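Putative fructosamine-3-kinase (Thermobifida fusca YX, PDB 3F7W) probably acts as a kinase of the fructosamine kinase family, whose fold is related to that of the protein kinases. Local coordinates at residues D93-T98 and W202-A207. Residues are numbered along the deposited sequence; the frame is centred on the assembly and turned at random.
Sequences DERPPT and WQDDGA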
# COMPACT_ATOMS: atom_id res chain seq x y z
N ASP A 93 -11.99 -13.05 7.22
CA ASP A 93 -13.43 -12.75 7.36
C ASP A 93 -13.58 -11.46 8.15
O ASP A 93 -13.29 -11.41 9.35
CB ASP A 93 -14.18 -13.89 8.02
CG ASP A 93 -14.49 -15.04 7.04
OD1 ASP A 93 -15.16 -14.80 5.99
OD2 ASP A 93 -14.04 -16.16 7.33
N GLU A 94 -14.03 -10.43 7.45
CA GLU A 94 -14.08 -9.09 8.03
C GLU A 94 -15.12 -9.00 9.13
O GLU A 94 -16.12 -9.75 9.15
CB GLU A 94 -14.44 -8.05 6.98
CG GLU A 94 -13.48 -7.93 5.85
CD GLU A 94 -13.95 -6.94 4.82
OE1 GLU A 94 -14.12 -5.74 5.17
OE2 GLU A 94 -14.12 -7.36 3.65
N ARG A 95 -14.88 -8.07 10.02
CA ARG A 95 -15.73 -7.78 11.15
C ARG A 95 -15.95 -6.29 11.15
O ARG A 95 -15.14 -5.55 10.58
CB ARG A 95 -15.03 -8.18 12.44
CG ARG A 95 -14.71 -9.66 12.56
CD ARG A 95 -15.97 -10.51 12.78
NE ARG A 95 -16.56 -10.22 14.09
CZ ARG A 95 -17.83 -9.88 14.34
NH1 ARG A 95 -18.76 -9.82 13.38
NH2 ARG A 95 -18.19 -9.63 15.59
N PRO A 96 -17.05 -5.82 11.76
CA PRO A 96 -17.23 -4.39 11.90
C PRO A 96 -16.09 -3.76 12.71
O PRO A 96 -15.55 -4.40 13.60
CB PRO A 96 -18.57 -4.26 12.63
CG PRO A 96 -19.28 -5.54 12.34
CD PRO A 96 -18.19 -6.57 12.30
N PRO A 97 -15.72 -2.51 12.38
CA PRO A 97 -14.70 -1.80 13.15
C PRO A 97 -15.17 -1.54 14.56
O PRO A 97 -16.35 -1.29 14.78
CB PRO A 97 -14.51 -0.46 12.40
CG PRO A 97 -15.27 -0.58 11.12
CD PRO A 97 -16.25 -1.71 11.25
N THR A 98 -14.25 -1.62 15.51
CA THR A 98 -14.51 -1.31 16.91
C THR A 98 -13.35 -0.49 17.46
O THR A 98 -12.22 -0.61 16.97
CB THR A 98 -14.65 -2.59 17.75
OG1 THR A 98 -13.47 -3.40 17.62
CG2 THR A 98 -15.89 -3.41 17.33
N TRP A 202 -11.02 -5.16 9.05
CA TRP A 202 -11.17 -5.18 10.50
C TRP A 202 -11.45 -6.59 11.03
O TRP A 202 -12.12 -7.42 10.38
CB TRP A 202 -12.24 -4.18 10.92
CG TRP A 202 -11.84 -2.78 10.67
CD1 TRP A 202 -11.98 -2.08 9.51
CD2 TRP A 202 -11.22 -1.90 11.60
NE1 TRP A 202 -11.49 -0.81 9.66
CE2 TRP A 202 -11.02 -0.67 10.94
CE3 TRP A 202 -10.83 -2.02 12.93
CZ2 TRP A 202 -10.44 0.43 11.56
CZ3 TRP A 202 -10.24 -0.92 13.55
CH2 TRP A 202 -10.06 0.29 12.86
N GLN A 203 -10.88 -6.84 12.20
CA GLN A 203 -11.02 -8.07 12.96
C GLN A 203 -11.46 -7.69 14.37
O GLN A 203 -11.53 -6.51 14.70
CB GLN A 203 -9.67 -8.78 13.01
CG GLN A 203 -9.14 -9.19 11.61
CD GLN A 203 -9.92 -10.32 11.02
OE1 GLN A 203 -9.50 -11.47 11.10
NE2 GLN A 203 -11.08 -10.03 10.42
N ASP A 204 -11.79 -8.68 15.19
CA ASP A 204 -12.16 -8.41 16.58
C ASP A 204 -11.00 -7.87 17.40
O ASP A 204 -11.21 -7.12 18.35
CB ASP A 204 -12.66 -9.70 17.25
CG ASP A 204 -13.97 -10.21 16.65
OD1 ASP A 204 -14.83 -9.38 16.28
OD2 ASP A 204 -14.10 -11.45 16.53
N ASP A 205 -9.78 -8.24 17.02
CA ASP A 205 -8.60 -8.00 17.86
C ASP A 205 -7.56 -7.13 17.17
O ASP A 205 -6.40 -7.13 17.55
CB ASP A 205 -7.98 -9.35 18.26
CG ASP A 205 -7.52 -10.18 17.06
OD1 ASP A 205 -7.91 -9.87 15.91
OD2 ASP A 205 -6.78 -11.16 17.28
N GLY A 206 -7.96 -6.34 16.18
CA GLY A 206 -7.04 -5.56 15.38
C GLY A 206 -7.53 -5.52 13.95
O GLY A 206 -8.73 -5.58 13.71
N ALA A 207 -6.61 -5.45 13.00
CA ALA A 207 -6.99 -5.45 11.59
C ALA A 207 -5.92 -6.13 10.74
O ALA A 207 -4.77 -6.30 11.17
CB ALA A 207 -7.24 -4.03 11.09
O HOH W 1 -10.38 -13.67 9.69
O HOH W 2 -13.35 -4.43 7.35
O HOH W 3 -13.33 -4.56 15.02
O HOH W 4 -13.57 -5.95 18.83
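Pro97 lies across one face of the Trp202 indole, its CB 3.8 Å from the centroid of the five-membered ring and 14° off the ring normal, a CH-pi contact in which the two side chains cross at about a right angle. Pro97 CG continues over the CD1 and NE1 side of the same ring. Trp202 CB comes within 3.2 Å of Arg95 O. An alanine in place of Trp202 takes the indole away and would probably leave a gap between the Pro97 ring and helix 99-114.

Arg95 can be followed outward. Its CB passes 3.6 Å from Trp202 O, and CG packs near Gln203 CA. Turns at chi2 and chi3 then bring CD to 3.9 Å from Asp204 OD1 and NE into a salt bridge with that oxygen at 2.9 Å, on the syn side of the carboxylate. Beyond CZ, NH2 adds a weak bond to the same atom.

At the tip of Gln203, NE2 donates to Asp93 O at 2.8 Å and, almost straight at 174°, to Trp202 O; both acceptors lie near the amide plane. OE1 accepts from a water bound to Asp93 N, and these bonds together set the amide's orientation. Trp202 O has a second donor, Arg95 N, on the opposite face of its carbonyl plane. Another water joins Pro96 O, Gln203 O and Thr98 OG1.

The loop 93-98 runs from strand 86-90 of the five-stranded antiparallel sheet to helix 99-114, which Thr98 N-caps through Ala101 N, consistent with the interlobe hinge of protein-kinase-like folds. It lies against the beta hairpin of strands 200-203 and 206-209, and Ala101 and Ala102 of the helix, with Leu231, also touch the indole.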